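Local coordinates for putative nucleic acid-binding lipoprotein (Klebsiella pneumoniae subsp. pneumoniae MGH 78578, PDB 3F1Z) that is of unknown function but, as a putative lipoprotein with an OB-fold, may bind nucleic acid, at residues Val54-Arg62 with Phe73-Gln81; Lys42-Lys50 with Val112-Asp120. All coordinates share one frame; numbering follows the deposited sequence.

How the contacts relate
Contact 1 (54-62 with 73-81) and contact 2 (42-50 with 112-120) lie on opposite sides of the chain's centre, their own centres about 18 Å apart. Both reach the same curled sheet, in which strands 51-65 and 108-114 are neighbours, and the end of segment 42-50 leads straight into strand 51-65. Contact 1 pairs two long strands and buries 868 Å², with an apolar face and an opposite one mixing charged and polar side chains with Val57 and Ile74. Contact 2, at 450 Å², is more superficial: 5 of its 11 touching residues are exposed, and a serine, two glutamines and turn backbone atoms do much of the holding, with one valine at its packed centre.

Contact 1: Val54-Arg62 with Phe73-Gln81; sequences VRGVIVDIR and FIVTMRDEQ
Met77, a selenomethionine, lies across the backbone of Gly56 with CG 3.6 Å from Gly56 CA. Its chain runs extended to SE and then bends at its last torsion, which carries CE to 3.5 Å from Val54 O. Val54 CG1 packs on SE, and Ile58 CD1 meets Val75 CG1 at 3.6 Å while also touching Met77 CE; Phe90 and Ile111 of adjoining strands add to this apolar face.

On the other face, Arg78 lies side by side with Val57. The guanidinium spreads over the valine, Val57 CB standing 3.9 Å above its plane near the centre, while NH1 gives a bent bond to Asp79 O, which lies close to the guanidinium plane. Val59 CG1 packs against Arg78 CG, the two side chains crossing at about a right angle.

Strands 51-65 and 71-78 form an antiparallel hairpin of the OB-fold barrel, interrupted by a classic beta bulge: Val59 and Asp60 both face Thr76. Thr76 O takes a bond from Val59 N at 2.9 Å and only a weak one from Asp60 N, while Thr76 N returns a nearly straight bond (171°) to Asp60 O. The axes of the short segments make an angle of 121°, consistent with strong coiling.

Beyond the bulge, Arg62 bends midway along its chain and grips the Asp60 carboxylate side-on. Arg62 NE reaches the syn lone pair of Asp60 OD2 at 2.8 Å, and NH2 meets OD1. A water lies close to both Asp60 OD2 and Thr76 OG1, though its bonding there is doubtful. At the far end, extended Arg55 spans to Glu80, NH1 to OE1 2.7 Å; the two planes are 87° apart and the nitrogen comes from above the carboxylate, a single-point salt bridge. Another water joins Arg55 O to Glu80 N.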
loop_
_atom_site.group_PDB
_atom_site.type_symbol
_atom_site.label_atom_id
_atom_site.label_comp_id
_atom_site.label_asym_id
_atom_site.label_seq_id
_atom_site.Cartn_x
_atom_site.Cartn_y
_atom_site.Cartn_z
ATOM N N VAL A 54 4.052 -3.234 -4.512
ATOM C CA VAL A 54 2.859 -4.086 -4.758
ATOM C C VAL A 54 2.087 -3.570 -5.961
ATOM O O VAL A 54 1.842 -2.371 -6.086
ATOM C CB VAL A 54 1.933 -4.121 -3.523
ATOM C CG1 VAL A 54 0.715 -5.094 -3.728
ATOM C CG2 VAL A 54 2.708 -4.506 -2.278
ATOM N N ARG A 55 1.709 -4.491 -6.845
ATOM C CA ARG A 55 0.978 -4.181 -8.071
ATOM C C ARG A 55 -0.446 -4.683 -7.912
ATOM O O ARG A 55 -0.661 -5.743 -7.330
ATOM C CB ARG A 55 1.669 -4.866 -9.228
ATOM C CG ARG A 55 1.027 -4.726 -10.588
ATOM C CD ARG A 55 2.018 -5.271 -11.597
ATOM N NE ARG A 55 1.560 -5.168 -12.963
ATOM C CZ ARG A 55 0.779 -6.064 -13.506
ATOM N NH1 ARG A 55 0.412 -7.069 -12.770
ATOM N NH2 ARG A 55 0.363 -5.961 -14.742
ATOM N N GLY A 56 -1.415 -3.932 -8.426
ATOM C CA GLY A 56 -2.842 -4.271 -8.236
ATOM C C GLY A 56 -3.777 -3.282 -8.911
ATOM O O GLY A 56 -3.344 -2.385 -9.598
ATOM N N VAL A 57 -5.073 -3.476 -8.731
ATOM C CA VAL A 57 -6.056 -2.605 -9.318
ATOM C C VAL A 57 -6.612 -1.732 -8.215
ATOM O O VAL A 57 -7.069 -2.228 -7.188
ATOM C CB VAL A 57 -7.225 -3.370 -10.008
ATOM C CG1 VAL A 57 -8.238 -2.381 -10.520
ATOM C CG2 VAL A 57 -6.733 -4.210 -11.164
ATOM N N ILE A 58 -6.574 -0.425 -8.454
ATOM C CA ILE A 58 -7.062 0.537 -7.522
ATOM C C ILE A 58 -8.582 0.477 -7.593
ATOM O O ILE A 58 -9.151 0.563 -8.677
ATOM C CB ILE A 58 -6.560 1.943 -7.860
ATOM C CG1 ILE A 58 -5.028 1.976 -7.791
ATOM C CG2 ILE A 58 -7.165 2.989 -6.891
ATOM C CD1 ILE A 58 -4.429 1.480 -6.448
ATOM N N VAL A 59 -9.218 0.306 -6.435
ATOM C CA VAL A 59 -10.666 0.245 -6.342
ATOM C C VAL A 59 -11.269 1.374 -5.496
ATOM O O VAL A 59 -12.494 1.526 -5.446
ATOM C CB VAL A 59 -11.155 -1.113 -5.782
ATOM C CG1 VAL A 59 -10.853 -2.209 -6.795
ATOM C CG2 VAL A 59 -10.521 -1.397 -4.464
ATOM N N ASP A 60 -10.439 2.145 -4.806
ATOM C CA ASP A 60 -10.963 3.287 -4.096
ATOM C C ASP A 60 -9.834 4.246 -3.792
ATOM O O ASP A 60 -8.741 3.833 -3.431
ATOM C CB ASP A 60 -11.671 2.878 -2.816
ATOM C CG ASP A 60 -12.395 4.048 -2.151
ATOM O OD1 ASP A 60 -13.431 4.486 -2.715
ATOM O OD2 ASP A 60 -11.929 4.523 -1.059
ATOM N N ILE A 61 -10.137 5.534 -3.942
ATOM C CA ILE A 61 -9.243 6.639 -3.658
ATOM C C ILE A 61 -10.125 7.627 -2.895
ATOM O O ILE A 61 -11.222 7.945 -3.355
ATOM C CB ILE A 61 -8.775 7.329 -4.929
ATOM C CG1 ILE A 61 -7.982 6.356 -5.823
ATOM C CG2 ILE A 61 -7.980 8.561 -4.551
ATOM C CD1 ILE A 61 -7.892 6.767 -7.266
ATOM N N ARG A 62 -9.639 8.168 -1.789
ATOM C CA ARG A 62 -10.489 8.965 -0.961
ATOM C C ARG A 62 -9.676 9.940 -0.153
ATOM O O ARG A 62 -8.655 9.567 0.407
ATOM C CB ARG A 62 -11.077 7.971 -0.011
ATOM C CG ARG A 62 -12.192 8.376 0.737
ATOM C CD ARG A 62 -12.731 7.183 1.452
ATOM N NE ARG A 62 -13.422 6.310 0.519
ATOM C CZ ARG A 62 -14.732 6.222 0.389
ATOM N NH1 ARG A 62 -15.532 6.965 1.098
ATOM N NH2 ARG A 62 -15.231 5.384 -0.479
ATOM N N PHE A 73 -4.972 10.786 2.423
ATOM C CA PHE A 73 -5.704 10.019 1.455
ATOM C C PHE A 73 -5.524 8.556 1.722
ATOM O O PHE A 73 -4.440 8.153 2.074
ATOM C CB PHE A 73 -5.128 10.249 0.080
ATOM C CG PHE A 73 -5.095 11.670 -0.366
ATOM C CD1 PHE A 73 -3.997 12.445 -0.151
ATOM C CD2 PHE A 73 -6.137 12.202 -1.089
ATOM C CE1 PHE A 73 -3.960 13.777 -0.605
ATOM C CE2 PHE A 73 -6.116 13.511 -1.546
ATOM C CZ PHE A 73 -5.019 14.298 -1.294
ATOM N N ILE A 74 -6.574 7.765 1.539
ATOM C CA ILE A 74 -6.504 6.312 1.580
ATOM C C ILE A 74 -6.726 5.821 0.125
ATOM O O ILE A 74 -7.704 6.213 -0.551
ATOM C CB ILE A 74 -7.600 5.705 2.469
ATOM C CG1 ILE A 74 -7.392 6.088 3.909
ATOM C CG2 ILE A 74 -7.480 4.207 2.516
ATOM C CD1 ILE A 74 -6.054 5.502 4.537
ATOM N N VAL A 75 -5.816 4.965 -0.338
ATOM C CA VAL A 75 -5.882 4.322 -1.656
ATOM C C VAL A 75 -6.002 2.824 -1.386
ATOM O O VAL A 75 -5.221 2.264 -0.619
ATOM C CB VAL A 75 -4.650 4.620 -2.470
ATOM C CG1 VAL A 75 -4.583 3.728 -3.697
ATOM C CG2 VAL A 75 -4.662 6.090 -2.884
ATOM N N THR A 76 -7.036 2.201 -1.949
ATOM C CA THR A 76 -7.322 0.792 -1.719
ATOM C C THR A 76 -7.084 0.036 -3.012
ATOM O O THR A 76 -7.536 0.464 -4.077
ATOM C CB THR A 76 -8.777 0.566 -1.281
ATOM O OG1 THR A 76 -9.073 1.429 -0.200
ATOM C CG2 THR A 76 -9.033 -0.876 -0.846
HETATM N N MSE A 77 -6.458 -1.134 -2.891
HETATM C CA MSE A 77 -6.007 -1.913 -4.035
HETATM C C MSE A 77 -6.470 -3.341 -3.908
HETATM O O MSE A 77 -6.384 -3.912 -2.813
HETATM C CB MSE A 77 -4.470 -1.874 -4.041
HETATM C CG MSE A 77 -3.825 -2.525 -5.219
HETATM SE SE MSE A 77 -1.888 -2.719 -5.028
HETATM C CE MSE A 77 -1.342 -1.005 -5.813
ATOM N N ARG A 78 -6.964 -3.927 -5.004
ATOM C CA ARG A 78 -7.299 -5.355 -4.992
ATOM C C ARG A 78 -6.312 -6.128 -5.873
ATOM O O ARG A 78 -5.666 -5.539 -6.744
ATOM C CB ARG A 78 -8.702 -5.598 -5.518
ATOM C CG ARG A 78 -8.902 -5.296 -7.000
ATOM C CD ARG A 78 -10.176 -5.987 -7.482
ATOM N NE ARG A 78 -10.573 -5.584 -8.820
ATOM C CZ ARG A 78 -10.061 -6.070 -9.942
ATOM N NH1 ARG A 78 -9.098 -6.997 -9.923
ATOM N NH2 ARG A 78 -10.511 -5.612 -11.107
ATOM N N ASP A 79 -6.226 -7.445 -5.675
ATOM C CA ASP A 79 -5.378 -8.269 -6.517
ATOM C C ASP A 79 -5.787 -8.136 -8.006
ATOM O O ASP A 79 -6.960 -8.186 -8.361
ATOM C CB ASP A 79 -5.481 -9.723 -6.132
ATOM C CG ASP A 79 -4.408 -10.573 -6.805
ATOM O OD1 ASP A 79 -3.281 -10.639 -6.243
ATOM O OD2 ASP A 79 -4.708 -11.174 -7.884
ATOM N N GLU A 80 -4.800 -7.983 -8.865
ATOM C CA GLU A 80 -5.038 -7.843 -10.297
ATOM C C GLU A 80 -5.775 -9.017 -10.933
ATOM O O GLU A 80 -6.491 -8.837 -11.914
ATOM C CB GLU A 80 -3.711 -7.703 -11.020
ATOM C CG GLU A 80 -3.850 -7.392 -12.483
ATOM C CD GLU A 80 -2.762 -7.995 -13.256
ATOM O OE1 GLU A 80 -1.899 -8.539 -12.584
ATOM O OE2 GLU A 80 -2.774 -7.968 -14.497
ATOM N N GLN A 81 -5.590 -10.220 -10.420
ATOM C CA GLN A 81 -6.277 -11.369 -10.988
ATOM C C GLN A 81 -7.302 -11.935 -9.988
ATOM O O GLN A 81 -7.673 -13.082 -10.097
ATOM C CB GLN A 81 -5.239 -12.447 -11.375
ATOM C CG GLN A 81 -4.088 -11.976 -12.314
ATOM C CD GLN A 81 -3.133 -13.145 -12.722
ATOM O OE1 GLN A 81 -3.000 -13.485 -13.932
ATOM N NE2 GLN A 81 -2.508 -13.801 -11.704
HETATM O O HOH W 1 -2.159 -7.870 -7.768
HETATM O O HOH W 2 -9.544 4.057 -0.299
#

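Contact 2: Lys42-Lys50 with Val112-Asp120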
loop_
_atom_site.group_PDB
_atom_site.type_symbol
_atom_site.label_atom_id
_atom_site.label_comp_id
_atom_site.label_asym_id
_atom_site.label_seq_id
_atom_site.Cartn_x
_atom_site.Cartn_y
_atom_site.Cartn_z
ATOM N N LYS A 42 3.058 -12.459 13.268
ATOM C CA LYS A 42 4.327 -12.893 12.692
ATOM C C LYS A 42 4.733 -12.056 11.466
ATOM O O LYS A 42 5.856 -11.564 11.384
ATOM C CB LYS A 42 4.193 -14.371 12.301
ATOM C CG LYS A 42 5.346 -15.079 11.556
ATOM C CD LYS A 42 6.679 -15.028 12.301
ATOM C CE LYS A 42 7.643 -16.182 11.830
ATOM N NZ LYS A 42 7.467 -16.541 10.369
ATOM N N ALA A 43 3.814 -11.875 10.534
ATOM C CA ALA A 43 4.106 -11.161 9.287
ATOM C C ALA A 43 4.440 -9.713 9.561
ATOM O O ALA A 43 5.354 -9.160 8.975
ATOM C CB ALA A 43 2.936 -11.249 8.308
ATOM N N SER A 44 3.693 -9.100 10.458
ATOM C CA SER A 44 3.912 -7.728 10.796
ATOM C C SER A 44 5.295 -7.577 11.407
ATOM O O SER A 44 6.018 -6.627 11.173
ATOM C CB SER A 44 2.864 -7.283 11.792
ATOM O OG SER A 44 3.176 -5.991 12.245
ATOM N N SER A 45 5.675 -8.535 12.198
ATOM C CA SER A 45 6.979 -8.475 12.813
ATOM C C SER A 45 8.144 -8.699 11.796
ATOM O O SER A 45 9.172 -8.005 11.854
ATOM C CB SER A 45 6.988 -9.489 13.928
ATOM O OG SER A 45 8.225 -9.504 14.516
ATOM N N ASP A 46 7.961 -9.638 10.855
ATOM C CA ASP A 46 8.974 -9.929 9.859
ATOM C C ASP A 46 9.154 -8.767 8.899
ATOM O O ASP A 46 10.259 -8.520 8.461
ATOM C CB ASP A 46 8.640 -11.200 9.053
ATOM C CG ASP A 46 8.754 -12.475 9.867
ATOM O OD1 ASP A 46 9.369 -12.478 10.951
ATOM O OD2 ASP A 46 8.230 -13.511 9.422
ATOM N N TYR A 47 8.072 -8.079 8.554
ATOM C CA TYR A 47 8.106 -6.944 7.619
ATOM C C TYR A 47 8.313 -5.557 8.242
ATOM O O TYR A 47 8.434 -4.575 7.500
ATOM C CB TYR A 47 6.796 -6.890 6.801
ATOM C CG TYR A 47 6.755 -7.811 5.602
ATOM C CD1 TYR A 47 7.373 -7.453 4.434
ATOM C CD2 TYR A 47 6.087 -9.028 5.634
ATOM C CE1 TYR A 47 7.386 -8.284 3.333
ATOM C CE2 TYR A 47 6.080 -9.866 4.536
ATOM C CZ TYR A 47 6.738 -9.477 3.364
ATOM O OH TYR A 47 6.742 -10.267 2.222
ATOM N N LEU A 48 8.325 -5.466 9.574
ATOM C CA LEU A 48 8.376 -4.163 10.266
ATOM C C LEU A 48 9.496 -3.246 9.768
ATOM O O LEU A 48 10.636 -3.571 9.860
ATOM C CB LEU A 48 8.527 -4.346 11.787
ATOM C CG LEU A 48 8.406 -3.051 12.617
ATOM C CD1 LEU A 48 7.062 -2.340 12.354
ATOM C CD2 LEU A 48 8.647 -3.249 14.117
ATOM N N GLY A 49 9.152 -2.079 9.266
ATOM C CA GLY A 49 10.154 -1.165 8.728
ATOM C C GLY A 49 10.564 -1.407 7.266
ATOM O O GLY A 49 11.298 -0.612 6.719
ATOM N N LYS A 50 10.092 -2.473 6.630
ATOM C CA LYS A 50 10.515 -2.791 5.283
ATOM C C LYS A 50 9.618 -2.168 4.228
ATOM O O LYS A 50 8.452 -1.834 4.471
ATOM C CB LYS A 50 10.545 -4.299 5.094
ATOM C CG LYS A 50 11.424 -4.988 6.123
ATOM C CD LYS A 50 11.805 -6.411 5.699
ATOM C CE LYS A 50 12.609 -7.151 6.783
ATOM N NZ LYS A 50 13.561 -6.224 7.446
ATOM N N VAL A 112 4.991 1.586 -3.992
ATOM C CA VAL A 112 5.962 1.198 -2.986
ATOM C C VAL A 112 5.465 1.793 -1.684
ATOM O O VAL A 112 5.047 2.943 -1.666
ATOM C CB VAL A 112 7.338 1.766 -3.261
ATOM C CG1 VAL A 112 8.363 1.365 -2.099
ATOM C CG2 VAL A 112 7.807 1.219 -4.493
ATOM N N GLY A 113 5.518 1.031 -0.601
ATOM C CA GLY A 113 5.069 1.524 0.680
ATOM C C GLY A 113 5.823 0.826 1.767
ATOM O O GLY A 113 6.452 -0.221 1.497
ATOM N N GLN A 114 5.727 1.366 2.992
ATOM C CA GLN A 114 6.453 0.844 4.149
ATOM C C GLN A 114 5.539 0.202 5.162
ATOM O O GLN A 114 4.471 0.727 5.460
ATOM C CB GLN A 114 7.238 1.952 4.808
ATOM C CG GLN A 114 8.202 1.448 5.864
ATOM C CD GLN A 114 9.045 2.549 6.483
ATOM O OE1 GLN A 114 8.570 3.675 6.669
ATOM N NE2 GLN A 114 10.281 2.225 6.824
ATOM N N VAL A 115 5.954 -0.949 5.699
ATOM C CA VAL A 115 5.163 -1.644 6.717
ATOM C C VAL A 115 5.488 -1.105 8.088
ATOM O O VAL A 115 6.644 -1.082 8.527
ATOM C CB VAL A 115 5.411 -3.163 6.732
ATOM C CG1 VAL A 115 4.565 -3.831 7.820
ATOM C CG2 VAL A 115 5.104 -3.786 5.363
ATOM N N HIS A 116 4.455 -0.580 8.725
ATOM C CA HIS A 116 4.507 -0.106 10.105
ATOM C C HIS A 116 3.753 -1.158 10.887
ATOM O O HIS A 116 3.208 -2.103 10.297
ATOM C CB HIS A 116 3.853 1.275 10.207
ATOM C CG HIS A 116 4.713 2.373 9.664
ATOM N ND1 HIS A 116 4.457 3.707 9.898
ATOM C CD2 HIS A 116 5.849 2.329 8.928
ATOM C CE1 HIS A 116 5.371 4.441 9.284
ATOM N NE2 HIS A 116 6.247 3.630 8.713
ATOM N N GLN A 117 3.722 -1.029 12.199
ATOM C CA GLN A 117 3.084 -2.057 13.024
ATOM C C GLN A 117 1.589 -2.214 12.663
ATOM O O GLN A 117 0.883 -1.235 12.462
ATOM C CB GLN A 117 3.279 -1.762 14.527
ATOM C CG GLN A 117 2.999 -2.996 15.426
ATOM C CD GLN A 117 4.094 -4.092 15.379
ATOM O OE1 GLN A 117 3.945 -5.138 14.718
ATOM N NE2 GLN A 117 5.193 -3.842 16.078
ATOM N N VAL A 118 1.144 -3.460 12.533
ATOM C CA VAL A 118 -0.252 -3.782 12.236
ATOM C C VAL A 118 -1.001 -4.159 13.526
ATOM O O VAL A 118 -0.732 -5.196 14.111
ATOM C CB VAL A 118 -0.303 -4.935 11.262
ATOM C CG1 VAL A 118 -1.771 -5.308 10.878
ATOM C CG2 VAL A 118 0.517 -4.585 10.022
ATOM N N GLN A 119 -1.887 -3.288 13.987
ATOM C CA GLN A 119 -2.727 -3.528 15.171
ATOM C C GLN A 119 -4.189 -3.299 14.849
ATOM O O GLN A 119 -4.512 -2.489 14.036
ATOM C CB GLN A 119 -2.363 -2.613 16.357
ATOM C CG GLN A 119 -0.871 -2.624 16.689
ATOM C CD GLN A 119 -0.522 -2.258 18.142
ATOM O OE1 GLN A 119 0.383 -2.849 18.723
ATOM N NE2 GLN A 119 -1.260 -1.337 18.734
ATOM N N ASP A 120 -5.074 -3.988 15.549
ATOM C CA ASP A 120 -6.509 -3.797 15.382
ATOM C C ASP A 120 -6.862 -4.045 13.951
ATOM O O ASP A 120 -7.743 -3.428 13.379
ATOM C CB ASP A 120 -6.920 -2.403 15.818
ATOM C CG ASP A 120 -6.378 -2.059 17.172
ATOM O OD1 ASP A 120 -6.619 -2.832 18.123
ATOM O OD2 ASP A 120 -5.702 -1.018 17.275
#
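Val115 packs against the last turn of helix 40-47, its CB 3.4 Å from Tyr47 O and its CG2 3.8 Å from Tyr47 CB. This is the tight part of the contact: Phe32 and Leu126 also touch Val115, and the Tyr47 ring turns away to meet Phe32 edge-to-face and to bond Tyr27 through its hydroxyl. Backbone bonds brace the same valine from both ends, Val115 N to Lys50 O at 2.9 Å and Gly49 N to Val115 O at 2.8 Å.

Ser44 is the second buried anchor. With OG anti to the backbone N (chi1 173°), the hydroxyl donates to Gln117 OE1 at 2.7 Å and accepts from Val118 N at a longer 3.3 Å. A bend at chi2 (73°) brings the Gln117 amide to Ser44, with NE2 near Leu48.

The exposed side is looser. Leu48 lays CD1 against the Gln117 backbone N at 3.6 Å, while CD2 only brushes NE2. Gln114, extended beyond CG, sends NE2 to Gly49 O at 3.0 Å, approaching from above the carbonyl plane; its OE1 takes a bond from His116 NE2.

Tyr47 to Lys50 forms a type II beta turn with Gly49 in its third position at positive phi (85°); this turn connects helix 40-47 to strand 51-65. It pairs with the chain leaving strand 108-114, fastening helix 40-47 to the rim of the OB-fold barrel.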